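Local coordinates for antifungal protein GAFP-1 (Gastrodia elata, PDB 1XD5) that probably binds mannose as a monomeric lectin of the monocot mannose-binding family and is named for its antifungal activity, at residues Gly19-Ile24 / Leu33-Arg38; Ser50-Lys55 / Leu62-Gly67. All coordinates share one frame; numbering follows the deposited sequence.

In the fold
Contacts 1 and 2 hold the equivalent central hairpins of two different four-stranded sheets in the bulb-type lectin fold: strands 21-25 and 31-35 in one, strands 52-56 and 62-66 in the other. Their centres lie about 19 Å apart, yet the inner faces meet, F23 CE2 being 4.3 Å from L54 CD2. In contact 1 only two of the nine touching residues are buried, and its turn end carries charge, waters and a sulfate ion. In contact 2 over half of the touching residues are buried, and its inward face is mostly aliphatic, with the sulphur of C52 and the S66 hydroxyl towards one end. C52 of contact 2 is disulfide-bonded to C29, in the loop that connects the two strands of contact 1.

Contact 1: residues Gly19-Ile24 / Leu33-Arg38; sequences GGYLFI and LYDNNR. With SO4 (sulfate ion), chain F.
Y34 and L22 exchange both backbone hydrogen bonds of their antiparallel pair, the one from Y34 N to L22 O being short at 2.7 Å and nearly straight (171°). Towards the turn, N36 N donates to G20 O at 2.8 Å, and a water donates to the same oxygen while accepting from N37 N. A type I' turn from D35 to R38 leads into strand 38-42. D35 OD2 forms a salt bridge with R91, a longer one with R38 NH2 (3.9 Å), and accepts from a water that also bonds Y21 OH. Edge-on, the R38 guanidinium meets a sulfate ion, probably from the crystallisation liquor: NH1 bonds O3 at 2.8 Å and NH2 bonds O4 at 2.9 Å. R91 is also hydrogen-bonded to the sulfate.

The paired strands form a hairpin of the β-prism II fold of bulb-type lectins. Y34 occupies the tyrosine place of the family's QxDxNxVxY mannose-binding signature, and its hydroxyl bonds Q26, the signature's glutamine.

Packing differs on the two faces. D35 CG is anti to the backbone N (chi1 180°), which lays the carboxylate alongside the Y21 ring, at right angles to it; OD1 sits at the ring edge, 3.6 Å from CE2. On the sheet face of L22 and Y34, the CG2 methyl of I24 abuts the edge of the Y34 ring, 3.6 Å from CE2. Deeper on the Y21 face, L33 CB lies at the edge of the F23 ring, and L87 of strand 84-87 packs against F23, L33 and Y21.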
ATOM      1  N   GLY A  19       2.133   9.260  12.321  1.00 11.08           N
ATOM      2  CA  GLY A  19       1.367   9.598  13.501  1.00 10.56           C
ATOM      3  C   GLY A  19       0.461   8.450  13.885  1.00 10.22           C
ATOM      4  O   GLY A  19       0.935   7.338  14.086  1.00 10.64           O
ATOM      5  N   GLY A  20      -0.841   8.719  13.963  1.00  9.79           N
ATOM      6  CA  GLY A  20      -1.826   7.707  14.313  1.00  9.35           C
ATOM      7  C   GLY A  20      -2.328   6.888  13.133  1.00  9.58           C
ATOM      8  O   GLY A  20      -3.236   6.070  13.289  1.00  9.12           O
ATOM      9  N   TYR A  21      -1.758   7.122  11.947  1.00  9.29           N
ATOM     10  CA  TYR A  21      -2.152   6.372  10.756  1.00  9.23           C
ATOM     11  C   TYR A  21      -1.225   5.201  10.507  1.00  9.54           C
ATOM     12  O   TYR A  21       0.003   5.323  10.585  1.00  9.33           O
ATOM     13  CB  TYR A  21      -2.198   7.270   9.509  1.00  9.18           C
ATOM     14  CG  TYR A  21      -3.019   8.532   9.665  1.00  9.69           C
ATOM     15  CD1 TYR A  21      -2.601   9.725   9.085  1.00  9.56           C
ATOM     16  CD2 TYR A  21      -4.219   8.531  10.387  1.00 10.80           C
ATOM     17  CE1 TYR A  21      -3.348  10.887   9.220  1.00 10.18           C
ATOM     18  CE2 TYR A  21      -4.971   9.688  10.534  1.00 10.79           C
ATOM     19  CZ  TYR A  21      -4.529  10.859   9.943  1.00 11.79           C
ATOM     20  OH  TYR A  21      -5.264  12.004  10.081  1.00 11.06           O
ATOM     21  N   LEU A  22      -1.831   4.060  10.190  1.00  9.82           N
ATOM     22  CA  LEU A  22      -1.094   2.831   9.992  1.00  9.65           C
ATOM     23  C   LEU A  22      -1.633   2.138   8.759  1.00  9.10           C
ATOM     24  O   LEU A  22      -2.821   1.831   8.696  1.00  8.98           O
ATOM     25  CB  LEU A  22      -1.265   1.921  11.215  1.00 10.14           C
ATOM     26  CG  LEU A  22      -0.495   0.597  11.238  1.00 11.62           C
ATOM     27  CD1 LEU A  22       0.988   0.853  11.475  1.00 13.45           C
ATOM     28  CD2 LEU A  22      -1.057  -0.291  12.331  1.00 12.54           C
ATOM     29  N   PHE A  23      -0.754   1.886   7.794  1.00  8.50           N
ATOM     30  CA  PHE A  23      -1.125   1.181   6.570  1.00  8.37           C
ATOM     31  C   PHE A  23      -0.332  -0.105   6.572  1.00  8.24           C
ATOM     32  O   PHE A  23       0.891  -0.090   6.391  1.00  7.42           O
ATOM     33  CB  PHE A  23      -0.763   2.024   5.347  1.00  8.74           C
ATOM     34  CG  PHE A  23      -1.358   1.522   4.053  1.00  9.21           C
ATOM     35  CD1 PHE A  23      -2.729   1.458   3.877  1.00  9.20           C
ATOM     36  CD2 PHE A  23      -0.533   1.162   2.995  1.00 10.88           C
ATOM     37  CE1 PHE A  23      -3.278   1.030   2.676  1.00 10.57           C
ATOM     38  CE2 PHE A  23      -1.079   0.716   1.794  1.00  9.71           C
ATOM     39  CZ  PHE A  23      -2.447   0.660   1.637  1.00 10.08           C
ATOM     40  N   ILE A  24      -1.032  -1.214   6.788  1.00  8.09           N
ATOM     41  CA  ILE A  24      -0.370  -2.459   7.151  1.00  8.17           C
ATOM     42  C   ILE A  24      -0.827  -3.647   6.295  1.00  8.09           C
ATOM     43  O   ILE A  24      -2.013  -3.823   6.026  1.00  7.87           O
ATOM     44  CB  ILE A  24      -0.541  -2.720   8.679  1.00  8.09           C
ATOM     45  CG1 ILE A  24       0.185  -3.995   9.120  1.00  8.65           C
ATOM     46  CG2 ILE A  24      -2.024  -2.743   9.086  1.00  8.00           C
ATOM     47  CD1 ILE A  24       0.417  -4.084  10.657  1.00  8.24           C
ATOM     48  N   LEU A  33      -5.856   0.262   6.160  1.00  9.24           N
ATOM     49  CA  LEU A  33      -5.525   1.557   6.730  1.00  8.99           C
ATOM     50  C   LEU A  33      -6.261   1.751   8.061  1.00  9.30           C
ATOM     51  O   LEU A  33      -7.499   1.724   8.109  1.00  9.21           O
ATOM     52  CB  LEU A  33      -5.877   2.682   5.746  1.00  8.26           C
ATOM     53  CG  LEU A  33      -5.531   4.111   6.180  1.00  8.51           C
ATOM     54  CD1 LEU A  33      -4.046   4.301   6.469  1.00  7.34           C
ATOM     55  CD2 LEU A  33      -5.985   5.092   5.142  1.00  6.27           C
ATOM     56  N   TYR A  34      -5.501   1.930   9.141  1.00  9.70           N
ATOM     57  CA  TYR A  34      -6.087   2.255  10.435  1.00  9.95           C
ATOM     58  C   TYR A  34      -5.892   3.714  10.785  1.00 10.46           C
ATOM     59  O   TYR A  34      -4.808   4.262  10.617  1.00 10.89           O
ATOM     60  CB  TYR A  34      -5.481   1.405  11.548  1.00 10.20           C
ATOM     61  CG  TYR A  34      -5.808  -0.049  11.424  1.00  9.45           C
ATOM     62  CD1 TYR A  34      -7.001  -0.551  11.926  1.00  9.79           C
ATOM     63  CD2 TYR A  34      -4.922  -0.931  10.797  1.00  9.49           C
ATOM     64  CE1 TYR A  34      -7.314  -1.897  11.812  1.00 10.35           C
ATOM     65  CE2 TYR A  34      -5.225  -2.283  10.691  1.00  9.25           C
ATOM     66  CZ  TYR A  34      -6.429  -2.753  11.196  1.00  9.73           C
ATOM     67  OH  TYR A  34      -6.758  -4.088  11.101  1.00 10.60           O
ATOM     68  N   ASP A  35      -6.949   4.322  11.300  1.00 10.45           N
ATOM     69  CA  ASP A  35      -6.898   5.683  11.793  1.00 11.43           C
ATOM     70  C   ASP A  35      -7.060   5.582  13.310  1.00 12.23           C
ATOM     71  O   ASP A  35      -8.170   5.360  13.816  1.00 12.20           O
ATOM     72  CB  ASP A  35      -8.024   6.499  11.156  1.00 11.40           C
ATOM     73  CG  ASP A  35      -8.051   7.948  11.629  1.00 12.22           C
ATOM     74  OD1 ASP A  35      -7.440   8.281  12.665  1.00 12.78           O
ATOM     75  OD2 ASP A  35      -8.669   8.817  11.015  1.00 11.55           O
ATOM     76  N   ASN A  36      -5.949   5.701  14.025  1.00 12.44           N
ATOM     77  CA  ASN A  36      -5.951   5.483  15.470  1.00 13.48           C
ATOM     78  C   ASN A  36      -6.714   4.220  15.868  1.00 13.23           C
ATOM     79  O   ASN A  36      -7.678   4.277  16.643  1.00 13.32           O
ATOM     80  CB  ASN A  36      -6.457   6.739  16.189  1.00 14.02           C
ATOM     81  CG  ASN A  36      -5.542   7.923  15.952  1.00 16.36           C
ATOM     82  OD1 ASN A  36      -5.675   8.646  14.963  1.00 20.63           O
ATOM     83  ND2 ASN A  36      -4.567   8.087  16.822  1.00 18.75           N
ATOM     84  N   ASN A  37      -6.282   3.095  15.286  1.00 12.69           N
ATOM     85  CA  ASN A  37      -6.816   1.751  15.534  1.00 13.22           C
ATOM     86  C   ASN A  37      -8.186   1.429  14.924  1.00 12.67           C
ATOM     87  O   ASN A  37      -8.702   0.330  15.107  1.00 12.70           O
ATOM     88  CB  ASN A  37      -6.797   1.407  17.033  1.00 14.05           C
ATOM     89  CG  ASN A  37      -5.415   1.561  17.645  1.00 17.27           C
ATOM     90  OD1 ASN A  37      -4.927   2.677  17.853  1.00 22.80           O
ATOM     91  ND2 ASN A  37      -4.776   0.448  17.929  1.00 22.20           N
ATOM     92  N   ARG A  38      -8.766   2.369  14.194  1.00 11.89           N
ATOM     93  CA  ARG A  38     -10.050   2.115  13.536  1.00 11.46           C
ATOM     94  C   ARG A  38      -9.816   1.915  12.042  1.00 11.29           C
ATOM     95  O   ARG A  38      -9.222   2.780  11.385  1.00 10.92           O
ATOM     96  CB  ARG A  38     -11.000   3.281  13.808  1.00 11.28           C
ATOM     97  CG  ARG A  38     -12.411   3.175  13.230  1.00 10.57           C
ATOM     98  CD  ARG A  38     -13.281   4.389  13.599  1.00 10.34           C
ATOM     99  NE  ARG A  38     -12.642   5.615  13.133  1.00 10.60           N
ATOM    100  CZ  ARG A  38     -12.870   6.185  11.959  1.00 10.43           C
ATOM    101  NH1 ARG A  38     -13.766   5.672  11.110  1.00  8.28           N
ATOM    102  NH2 ARG A  38     -12.198   7.275  11.629  1.00 10.94           N
TER
HETATM  103  S   SO4 F1002     -13.762   8.174   8.169  1.00 16.79           S
HETATM  104  O1  SO4 F1002     -14.684   9.272   7.968  1.00 18.08           O
HETATM  105  O2  SO4 F1002     -13.212   7.777   6.878  1.00 16.80           O
HETATM  106  O3  SO4 F1002     -14.468   7.032   8.734  1.00 18.63           O
HETATM  107  O4  SO4 F1002     -12.703   8.607   9.077  1.00 16.68           O
HETATM  108  O   HOH W   1      -3.734   3.137  13.930  1.00 13.73           O
HETATM  109  O   HOH W   2      -7.939  11.457  10.978  1.00 29.51           O

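Contact 2: residues Ser50-Lys55 / Leu62-Gly67; sequences SGCVLK and LVIYSG
The Y65 ring lies between K55 and V63. Over one face stands the ammonium of K55 in a cation-pi contact, NZ 4.5 Å from the ring centroid and 21° off its normal; against the opposite face, towards the rim, lies V63 CG1. The lysine chain, extended beyond CG, crosses the tyrosine at about a right angle, so its methylenes also rest on the aromatic carbons, CD being 3.6 Å from Y65 CD2. At the far end of the ring the hydroxyl is hydrogen-bonded to Q57.

V53 lies on the same face of the hairpin, its CG2 4.0 Å from Y65 CB. Beneath the side chains, K55 with V63 and V53 with Y65 are hydrogen-bonded antiparallel pairs; the bond from K55 N to V63 O is nearly straight (174°). Q57, V63 and Y65 match positions of the QxDxNxVxY signature in the β-prism II lectins, so this hairpin is consistent with a mannose-binding site.

The other face looks into the protein. Here L54 CD1 touches two residues of the facing strand that flank V63, 3.8 Å from L62 CG and equally far from I64 CG1. I64 CG2 reaches C52 SG at 3.7 Å, and that sulphur is disulfide-bonded to C29. I25 of strand 21-25 packs against C52, L54 and I64. Where the hairpin opens, S66 OG, anti to its own backbone N (chi1 177°), swings across to donate to S50 O at 2.8 Å, and a water donates to G51 O and accepts from G67 N.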
ATOM      1  N   SER A  50      -2.243 -16.553   3.653  1.00 17.79           N
ATOM      2  CA  SER A  50      -1.575 -15.999   4.821  1.00 18.30           C
ATOM      3  C   SER A  50      -0.108 -15.694   4.495  1.00 17.86           C
ATOM      4  O   SER A  50       0.406 -16.099   3.449  1.00 17.93           O
ATOM      5  CB  SER A  50      -1.695 -16.942   6.023  1.00 18.72           C
ATOM      6  OG  SER A  50      -0.950 -18.121   5.800  1.00 21.44           O
ATOM      7  N   GLY A  51       0.550 -14.951   5.380  1.00 17.51           N
ATOM      8  CA  GLY A  51       1.953 -14.634   5.197  1.00 16.74           C
ATOM      9  C   GLY A  51       2.182 -13.759   3.982  1.00 15.85           C
ATOM     10  O   GLY A  51       3.169 -13.938   3.269  1.00 15.82           O
ATOM     11  N   CYS A  52       1.274 -12.812   3.751  1.00 14.56           N
ATOM     12  CA  CYS A  52       1.359 -11.943   2.582  1.00 14.39           C
ATOM     13  C   CYS A  52       2.403 -10.861   2.709  1.00 13.48           C
ATOM     14  O   CYS A  52       2.757 -10.448   3.805  1.00 12.94           O
ATOM     15  CB  CYS A  52       0.015 -11.291   2.273  1.00 14.36           C
ATOM     16  SG  CYS A  52      -1.067 -12.429   1.402  1.00 16.32           S
ATOM     17  N   VAL A  53       2.869 -10.399   1.559  1.00 13.18           N
ATOM     18  CA  VAL A  53       3.787  -9.271   1.481  1.00 12.38           C
ATOM     19  C   VAL A  53       3.195  -8.245   0.515  1.00 12.14           C
ATOM     20  O   VAL A  53       2.320  -8.574  -0.292  1.00 11.78           O
ATOM     21  CB  VAL A  53       5.208  -9.734   1.062  1.00 12.61           C
ATOM     22  CG1 VAL A  53       5.732 -10.786   2.044  1.00 13.12           C
ATOM     23  CG2 VAL A  53       5.214 -10.293  -0.355  1.00 12.36           C
ATOM     24  N   LEU A  54       3.651  -7.004   0.615  1.00 11.24           N
ATOM     25  CA  LEU A  54       3.146  -5.945  -0.223  1.00 11.11           C
ATOM     26  C   LEU A  54       4.315  -5.421  -1.048  1.00 11.42           C
ATOM     27  O   LEU A  54       5.307  -4.965  -0.487  1.00 10.19           O
ATOM     28  CB  LEU A  54       2.539  -4.818   0.629  1.00 10.83           C
ATOM     29  CG  LEU A  54       1.943  -3.633  -0.149  1.00 11.41           C
ATOM     30  CD1 LEU A  54       0.733  -4.075  -0.964  1.00  8.35           C
ATOM     31  CD2 LEU A  54       1.575  -2.460   0.779  1.00  9.00           C
ATOM     32  N   LYS A  55       4.197  -5.514  -2.368  1.00 11.24           N
ATOM     33  CA  LYS A  55       5.284  -5.128  -3.260  1.00 12.40           C
ATOM     34  C   LYS A  55       4.913  -3.886  -4.054  1.00 11.69           C
ATOM     35  O   LYS A  55       3.923  -3.889  -4.770  1.00 11.00           O
ATOM     36  CB  LYS A  55       5.613  -6.271  -4.232  1.00 13.07           C
ATOM     37  CG  LYS A  55       6.161  -7.534  -3.576  1.00 16.86           C
ATOM     38  CD  LYS A  55       6.846  -8.440  -4.613  1.00 21.88           C
ATOM     39  CE  LYS A  55       7.300  -9.762  -3.995  1.00 25.01           C
ATOM     40  NZ  LYS A  55       7.639 -10.791  -5.028  1.00 28.23           N
ATOM     41  N   LEU A  62       0.940  -1.930  -7.485  1.00 10.36           N
ATOM     42  CA  LEU A  62       1.072  -2.295  -6.076  1.00 10.08           C
ATOM     43  C   LEU A  62       0.377  -3.623  -5.898  1.00  9.87           C
ATOM     44  O   LEU A  62      -0.814  -3.747  -6.190  1.00 10.08           O
ATOM     45  CB  LEU A  62       0.407  -1.242  -5.177  1.00  9.67           C
ATOM     46  CG  LEU A  62       0.496  -1.459  -3.662  1.00  9.65           C
ATOM     47  CD1 LEU A  62       1.918  -1.181  -3.180  1.00  8.28           C
ATOM     48  CD2 LEU A  62      -0.504  -0.548  -2.924  1.00  9.24           C
ATOM     49  N   VAL A  63       1.106  -4.616  -5.415  1.00  9.99           N
ATOM     50  CA  VAL A  63       0.598  -5.973  -5.465  1.00 10.20           C
ATOM     51  C   VAL A  63       0.801  -6.690  -4.155  1.00 10.25           C
ATOM     52  O   VAL A  63       1.878  -6.626  -3.562  1.00 10.38           O
ATOM     53  CB  VAL A  63       1.277  -6.803  -6.595  1.00 10.15           C
ATOM     54  CG1 VAL A  63       0.586  -8.147  -6.752  1.00 11.74           C
ATOM     55  CG2 VAL A  63       1.244  -6.052  -7.926  1.00 10.44           C
ATOM     56  N   ILE A  64      -0.241  -7.392  -3.717  1.00 10.32           N
ATOM     57  CA  ILE A  64      -0.129  -8.271  -2.567  1.00 10.38           C
ATOM     58  C   ILE A  64       0.218  -9.664  -3.078  1.00 11.12           C
ATOM     59  O   ILE A  64      -0.475 -10.195  -3.950  1.00 10.30           O
ATOM     60  CB  ILE A  64      -1.459  -8.306  -1.771  1.00  9.72           C
ATOM     61  CG1 ILE A  64      -1.814  -6.915  -1.233  1.00  9.09           C
ATOM     62  CG2 ILE A  64      -1.385  -9.353  -0.641  1.00 10.43           C
ATOM     63  CD1 ILE A  64      -3.170  -6.866  -0.520  1.00  7.73           C
ATOM     64  N   TYR A  65       1.280 -10.247  -2.526  1.00 12.25           N
ATOM     65  CA  TYR A  65       1.673 -11.620  -2.853  1.00 14.37           C
ATOM     66  C   TYR A  65       1.684 -12.479  -1.609  1.00 14.89           C
ATOM     67  O   TYR A  65       1.987 -11.996  -0.524  1.00 14.81           O
ATOM     68  CB  TYR A  65       3.087 -11.671  -3.452  1.00 14.86           C
ATOM     69  CG  TYR A  65       3.205 -11.136  -4.855  1.00 16.27           C
ATOM     70  CD1 TYR A  65       2.962 -11.947  -5.963  1.00 18.40           C
ATOM     71  CD2 TYR A  65       3.578  -9.815  -5.071  1.00 18.28           C
ATOM     72  CE1 TYR A  65       3.078 -11.438  -7.262  1.00 20.21           C
ATOM     73  CE2 TYR A  65       3.704  -9.306  -6.348  1.00 20.08           C
ATOM     74  CZ  TYR A  65       3.443 -10.108  -7.437  1.00 20.66           C
ATOM     75  OH  TYR A  65       3.576  -9.557  -8.695  1.00 23.41           O
ATOM     76  N   SER A  66       1.369 -13.760  -1.776  1.00 16.39           N
ATOM     77  CA  SER A  66       1.638 -14.754  -0.741  1.00 17.76           C
ATOM     78  C   SER A  66       2.587 -15.734  -1.404  1.00 18.70           C
ATOM     79  O   SER A  66       2.189 -16.487  -2.291  1.00 18.73           O
ATOM     80  CB  SER A  66       0.359 -15.450  -0.277  1.00 18.24           C
ATOM     81  OG  SER A  66       0.651 -16.462   0.684  1.00 19.35           O
ATOM     82  N   GLY A  67       3.858 -15.689  -1.015  1.00 19.82           N
ATOM     83  CA  GLY A  67       4.884 -16.402  -1.762  1.00 21.23           C
ATOM     84  C   GLY A  67       4.870 -15.913  -3.196  1.00 22.11           C
ATOM     85  O   GLY A  67       4.973 -14.708  -3.441  1.00 22.58           O
TER
HETATM   86  O   HOH W   3       4.881 -13.977   0.998  1.00 31.17           O